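Local coordinates for sortase family protein (Streptococcus agalactiae, PDB 3O0P) that is a pilus-related class C sortase, a transpeptidase that probably links pilin subunits covalently during assembly of the pilus, at residues A30-Y35 and A61-V66. Numbering follows the deposited sequence.
Sequences ALAQAY and ARMLEV
M63 lays its side chain against one turn of the helix, running past L31 and A32 as far as the base of Y35. The side chains meet through carbon alone, but M63 also presses on backbone N and O atoms. CG of M63 sits 3.9 Å from CB of L31 and 4.0 Å from CB of A32, and it comes nearer still, 3.7 Å, to the backbone N of A32. Its CG lies between its own backbone N and carbonyl carbon (chi1 79°), and bends at chi2 and chi3 turn the chain along the helix, leaving CE 4.2 Å from CB of Y35 and 3.8 Å from O of L31, an oxygen that also accepts from N of Y35. The contact joins helix 22-37 to the 3-10 turn 62-64, in the loop leading to strand 71-75, the first strand of the sortase beta-fold. L64 adds its own apolar touch, CD2 to CB of A32 at 3.9 Å, and also packs on M29. R28, on the same helix, donates through NH1 to the carbonyl oxygens of M63 and E65, a polar tie between helix and loop. Within 61-66, NH1 of R62 makes a salt-bridge hydrogen bond to OE1 of E65 (2.8 Å), in the guanidinium plane and on the syn lone pair.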
ATOM      1  N   ALA A  30      12.636 -12.513  -6.065  1.00  9.05           N
ATOM      2  CA  ALA A  30      12.792 -12.638  -7.519  1.00  9.96           C
ATOM      3  C   ALA A  30      11.443 -12.751  -8.188  1.00  9.31           C
ATOM      4  O   ALA A  30      11.198 -12.133  -9.223  1.00 10.26           O
ATOM      5  CB  ALA A  30      13.619 -13.855  -7.855  1.00 10.54           C
ATOM      6  N   LEU A  31      10.550 -13.553  -7.619  1.00  9.45           N
ATOM      7  CA  LEU A  31       9.213 -13.662  -8.167  1.00  9.06           C
ATOM      8  C   LEU A  31       8.483 -12.334  -8.114  1.00  9.35           C
ATOM      9  O   LEU A  31       7.754 -11.985  -9.037  1.00 10.33           O
ATOM     10  CB  LEU A  31       8.410 -14.755  -7.458  0.99  9.67           C
ATOM     11  CG  LEU A  31       8.884 -16.195  -7.698  1.00 10.67           C
ATOM     12  CD1 LEU A  31       8.042 -17.149  -6.875  1.00 12.89           C
ATOM     13  CD2 LEU A  31       8.794 -16.595  -9.154  1.00 12.99           C
ATOM     14  N   ALA A  32       8.667 -11.600  -7.020  1.00  9.72           N
ATOM     15  CA  ALA A  32       8.020 -10.295  -6.872  1.00  9.27           C
ATOM     16  C   ALA A  32       8.571  -9.286  -7.893  1.00  9.65           C
ATOM     17  O   ALA A  32       7.810  -8.529  -8.472  1.00 10.73           O
ATOM     18  CB  ALA A  32       8.176  -9.777  -5.452  1.00 10.09           C
ATOM     19  N   GLN A  33       9.891  -9.285  -8.109  1.00  9.49           N
ATOM     20  CA  GLN A  33      10.496  -8.426  -9.115  1.00 10.45           C
ATOM     21  C   GLN A  33       9.975  -8.768 -10.507  1.00 10.13           C
ATOM     22  O   GLN A  33       9.661  -7.888 -11.298  1.00 11.33           O
ATOM     23  CB  GLN A  33      12.024  -8.580  -9.045  1.00 12.70           C
ATOM     24  CG  GLN A  33      12.746  -7.776 -10.077  0.96 13.64           C
ATOM     25  CD  GLN A  33      12.557  -6.295  -9.803  0.34 13.42           C
ATOM     26  OE1 GLN A  33      12.626  -5.845  -8.655  0.21 13.50           O
ATOM     27  NE2 GLN A  33      12.288  -5.532 -10.853  0.09 16.74           N
ATOM     28  N   ALA A  34       9.953 -10.061 -10.845  1.00 10.47           N
ATOM     29  CA  ALA A  34       9.444 -10.475 -12.134  1.00 11.37           C
ATOM     30  C   ALA A  34       7.990 -10.046 -12.332  1.00 10.78           C
ATOM     31  O   ALA A  34       7.613  -9.600 -13.415  1.00 12.30           O
ATOM     32  CB  ALA A  34       9.622 -11.994 -12.342  1.00 13.83           C
ATOM     33  N   TYR A  35       7.174 -10.188 -11.293  1.00 11.82           N
ATOM     34  CA  TYR A  35       5.786  -9.740 -11.337  1.00 12.64           C
ATOM     35  C   TYR A  35       5.740  -8.236 -11.608  1.00 12.29           C
ATOM     36  O   TYR A  35       5.006  -7.781 -12.472  1.00 13.95           O
ATOM     37  CB  TYR A  35       5.093 -10.073  -9.999  1.00 13.02           C
ATOM     38  CG  TYR A  35       3.709  -9.498  -9.924  1.00 11.90           C
ATOM     39  CD1 TYR A  35       2.608 -10.253 -10.299  1.00 12.53           C
ATOM     40  CD2 TYR A  35       3.492  -8.193  -9.479  0.92 12.01           C
ATOM     41  CE1 TYR A  35       1.325  -9.734 -10.249  1.00 13.25           C
ATOM     42  CE2 TYR A  35       2.209  -7.664  -9.422  0.86 12.12           C
ATOM     43  CZ  TYR A  35       1.138  -8.441  -9.829  1.00 11.49           C
ATOM     44  OH  TYR A  35      -0.116  -7.905  -9.782  0.80 12.10           O
ATOM     45  N   ALA A  61      -0.020 -12.072  -4.974  1.00 11.89           N
ATOM     46  CA  ALA A  61       1.148 -11.702  -4.165  1.00 10.97           C
ATOM     47  C   ALA A  61       1.585 -12.800  -3.204  1.00  9.82           C
ATOM     48  O   ALA A  61       2.248 -12.519  -2.212  1.00 10.46           O
ATOM     49  CB  ALA A  61       0.889 -10.399  -3.412  1.00 12.67           C
ATOM     50  N   ARG A  62       1.260 -14.060  -3.511  1.00 11.51           N
ATOM     51  CA  ARG A  62       1.564 -15.154  -2.593  1.00 11.29           C
ATOM     52  C   ARG A  62       3.059 -15.235  -2.292  1.00 10.11           C
ATOM     53  O   ARG A  62       3.461 -15.624  -1.191  1.00 10.72           O
ATOM     54  CB  ARG A  62       1.147 -16.509  -3.182  1.00 13.36           C
ATOM     55  CG  ARG A  62      -0.337 -16.731  -3.293  0.65 14.23           C
ATOM     56  CD  ARG A  62      -1.075 -16.645  -1.963  0.53 15.58           C
ATOM     57  NE  ARG A  62      -2.470 -17.089  -2.080  0.69 15.86           N
ATOM     58  CZ  ARG A  62      -3.360 -17.040  -1.097  0.61 16.44           C
ATOM     59  NH1 ARG A  62      -3.020 -16.565   0.082  0.51 17.68           N
ATOM     60  NH2 ARG A  62      -4.590 -17.475  -1.296  0.74 18.93           N
ATOM     61  N   MET A  63       3.910 -14.875  -3.246  1.00  9.74           N
ATOM     62  CA  MET A  63       5.354 -14.951  -3.006  1.00  9.75           C
ATOM     63  C   MET A  63       5.794 -14.047  -1.856  1.00  9.23           C
ATOM     64  O   MET A  63       6.814 -14.314  -1.218  1.00 10.36           O
ATOM     65  CB  MET A  63       6.172 -14.648  -4.269  1.00 10.83           C
ATOM     66  CG  MET A  63       6.328 -13.178  -4.623  0.94  8.97           C
ATOM     67  SD  MET A  63       4.780 -12.249  -5.153  1.00  6.93           S
ATOM     68  CE  MET A  63       4.703 -12.813  -6.873  1.00 12.73           C
ATOM     69  N   LEU A  64       5.053 -12.974  -1.587  1.00  9.53           N
ATOM     70  CA  LEU A  64       5.401 -12.039  -0.514  1.00  9.10           C
ATOM     71  C   LEU A  64       4.715 -12.331   0.804  1.00  8.50           C
ATOM     72  O   LEU A  64       4.968 -11.647   1.791  1.00  9.72           O
ATOM     73  CB  LEU A  64       5.067 -10.608  -0.913  1.00  9.99           C
ATOM     74  CG  LEU A  64       5.956  -9.994  -1.998  1.00  9.85           C
ATOM     75  CD1 LEU A  64       5.536  -8.556  -2.257  1.00 12.44           C
ATOM     76  CD2 LEU A  64       7.430 -10.073  -1.660  0.83  9.43           C
ATOM     77  N   GLU A  65       3.872 -13.358   0.840  1.00  8.85           N
ATOM     78  CA  GLU A  65       3.045 -13.613   2.002  1.00  9.69           C
ATOM     79  C   GLU A  65       3.693 -14.536   3.011  1.00  9.81           C
ATOM     80  O   GLU A  65       4.136 -15.614   2.680  1.00 10.76           O
ATOM     81  CB  GLU A  65       1.744 -14.284   1.578  1.00 11.94           C
ATOM     82  CG  GLU A  65       0.758 -13.320   0.977  0.62 13.02           C
ATOM     83  CD  GLU A  65      -0.584 -13.972   0.654  0.64 12.82           C
ATOM     84  OE1 GLU A  65      -0.735 -15.187   0.934  0.54 12.93           O
ATOM     85  OE2 GLU A  65      -1.472 -13.281   0.101  0.83 13.63           O
ATOM     86  N   VAL A  66       3.671 -14.105   4.269  1.00  9.93           N
ATOM     87  CA  VAL A  66       3.870 -14.990   5.412  1.00 10.32           C
ATOM     88  C   VAL A  66       2.851 -14.548   6.464  1.00 10.70           C
ATOM     89  O   VAL A  66       2.472 -13.370   6.532  1.00 11.49           O
ATOM     90  CB  VAL A  66       5.298 -14.939   6.001  0.96 11.04           C
ATOM     91  CG1 VAL A  66       6.304 -15.496   5.007  0.93 12.69           C
ATOM     92  CG2 VAL A  66       5.670 -13.527   6.458  1.00 13.12           C
TER